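Local coordinates for glutathione s-transferase protein (Ralstonia solanacearum, PDB 3TOU), which binds glutathione and probably acts as a glutathione transferase, joining the thiol of glutathione to electrophilic substrates, at residues R15-V20 with I160-C164. Numbering follows the deposited sequence.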
loop_
_atom_site.group_PDB
_atom_site.type_symbol
_atom_site.label_atom_id
_atom_site.label_comp_id
_atom_site.label_asym_id
_atom_site.label_seq_id
_atom_site.Cartn_x
_atom_site.Cartn_y
_atom_site.Cartn_z
ATOM N N ARG A 15 6.340 4.393 11.316
ATOM C CA ARG A 15 7.774 4.312 11.575
ATOM C C ARG A 15 8.569 4.473 10.296
ATOM O O ARG A 15 9.556 5.214 10.279
ATOM C CB ARG A 15 8.176 3.019 12.267
ATOM C CG ARG A 15 9.609 3.127 12.773
ATOM C CD ARG A 15 10.157 1.812 13.245
ATOM N NE ARG A 15 11.424 2.043 13.934
ATOM C CZ ARG A 15 12.070 1.098 14.606
ATOM N NH1 ARG A 15 11.569 -0.121 14.642
ATOM N NH2 ARG A 15 13.205 1.372 15.239
ATOM N N LYS A 16 8.136 3.814 9.217
ATOM C CA LYS A 16 8.844 3.959 7.932
ATOM C C LYS A 16 9.001 5.428 7.542
ATOM O O LYS A 16 10.093 5.881 7.187
ATOM C CB LYS A 16 8.126 3.176 6.826
ATOM C CG LYS A 16 8.822 3.238 5.458
ATOM C CD LYS A 16 8.073 2.370 4.430
ATOM C CE LYS A 16 6.648 2.859 4.216
ATOM N NZ LYS A 16 5.926 2.234 3.043
ATOM N N VAL A 17 7.909 6.181 7.660
ATOM C CA VAL A 17 7.931 7.601 7.345
ATOM C C VAL A 17 8.859 8.371 8.300
ATOM O O VAL A 17 9.637 9.219 7.855
ATOM C CB VAL A 17 6.493 8.182 7.392
ATOM C CG1 VAL A 17 6.532 9.709 7.314
ATOM C CG2 VAL A 17 5.644 7.579 6.265
ATOM N N ARG A 18 8.795 8.051 9.592
ATOM C CA ARG A 18 9.607 8.754 10.592
ATOM C C ARG A 18 11.089 8.515 10.353
ATOM O O ARG A 18 11.893 9.431 10.510
ATOM C CB ARG A 18 9.222 8.335 12.014
ATOM C CG ARG A 18 7.820 8.822 12.405
ATOM C CD ARG A 18 7.371 8.238 13.727
ATOM N NE ARG A 18 8.194 8.685 14.845
ATOM C CZ ARG A 18 8.460 7.938 15.915
ATOM N NH1 ARG A 18 7.990 6.707 16.007
ATOM N NH2 ARG A 18 9.201 8.425 16.902
ATOM N N VAL A 19 11.435 7.283 9.972
ATOM C CA VAL A 19 12.825 6.955 9.637
ATOM C C VAL A 19 13.287 7.741 8.411
ATOM O O VAL A 19 14.385 8.294 8.411
ATOM C CB VAL A 19 13.037 5.444 9.435
ATOM C CG1 VAL A 19 14.469 5.142 8.927
ATOM C CG2 VAL A 19 12.777 4.717 10.767
ATOM N N VAL A 20 12.439 7.798 7.389
ATOM C CA VAL A 20 12.739 8.565 6.189
ATOM C C VAL A 20 12.961 10.040 6.542
ATOM O O VAL A 20 13.954 10.632 6.103
ATOM C CB VAL A 20 11.605 8.426 5.141
ATOM C CG1 VAL A 20 11.717 9.492 4.044
ATOM C CG2 VAL A 20 11.684 7.033 4.512
ATOM N N ILE A 160 15.096 0.695 4.712
ATOM C CA ILE A 160 14.243 1.284 5.760
ATOM C C ILE A 160 12.981 0.446 5.955
ATOM O O ILE A 160 12.647 0.056 7.082
ATOM C CB ILE A 160 13.882 2.756 5.441
ATOM C CG1 ILE A 160 15.143 3.631 5.510
ATOM C CG2 ILE A 160 12.755 3.283 6.372
ATOM C CD1 ILE A 160 14.952 5.046 4.981
ATOM N N ALA A 161 12.313 0.148 4.845
ATOM C CA ALA A 161 11.081 -0.643 4.865
ATOM C C ALA A 161 11.299 -2.037 5.445
ATOM O O ALA A 161 10.531 -2.472 6.308
ATOM C CB ALA A 161 10.471 -0.711 3.481
ATOM N N VAL A 162 12.347 -2.727 4.988
ATOM C CA VAL A 162 12.648 -4.069 5.502
ATOM C C VAL A 162 12.954 -4.001 7.013
ATOM O O VAL A 162 12.449 -4.807 7.804
ATOM C CB VAL A 162 13.816 -4.731 4.715
ATOM C CG1 VAL A 162 14.315 -6.004 5.426
ATOM C CG2 VAL A 162 13.386 -5.072 3.291
ATOM N N GLY A 163 13.769 -3.030 7.402
ATOM C CA GLY A 163 14.097 -2.804 8.816
ATOM C C GLY A 163 12.875 -2.626 9.705
ATOM O O GLY A 163 12.770 -3.239 10.775
ATOM N N CYS A 164 11.939 -1.801 9.252
ATOM C CA CYS A 164 10.704 -1.561 9.999
ATOM C C CYS A 164 9.854 -2.834 10.119
ATOM O O CYS A 164 9.259 -3.092 11.174
ATOM C CB CYS A 164 9.894 -0.452 9.341
ATOM S SG CYS A 164 10.662 1.177 9.526
HETATM O O HOH W 1 8.946 -1.262 13.396
#
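The sulfur of C164 rests against the start of segment 15-20, with SG 3.7 Å from the backbone N of K16 and 3.8 Å from R15 CD. Its chi1 of -70° sets SG beside its own backbone N and carries it to the facing helix; the short cysteine lets the sulfur lie against the backbone of K16 and along the stem of R15. One turn earlier, I160 divides its branches: CG2 meets V19 CG1 tip to tip at 3.6 Å, while CD1 lies 3.9 Å from V20 CG2, the side chains of I160 and V20 crossing at about a right angle. V19 turns its other methyl, CG2, toward C164 SG; forked valines suit this by placing methyls close to the backbone.

K16 and R15 both pack their aliphatic stems here, but their charged ends differ. In K16, CD passes 4.0 Å from A161 CB, whose small methyl leaves the chain room; a bend at chi3 (61°) then turns the amine away, to salt bridges with E96 and D100 and a hydrogen bond to S65, a glutathione-binding residue. R15 runs extended past C164, and a water lying in the guanidinium plane joins its NH1 to C164 O, accepting from the arginine and donating to the carbonyl. F198 O and T201 OG1 take NH2 and NE, so these bonds should fix the group's rotation.

Segments 15-20 and 160-164, on helices 12-23 and 157-172, have N-to-C directions 134° apart, forming part of the buried interface between the thioredoxin-like N-terminal domain and the all-helical C-terminal domain of the glutathione transferase fold.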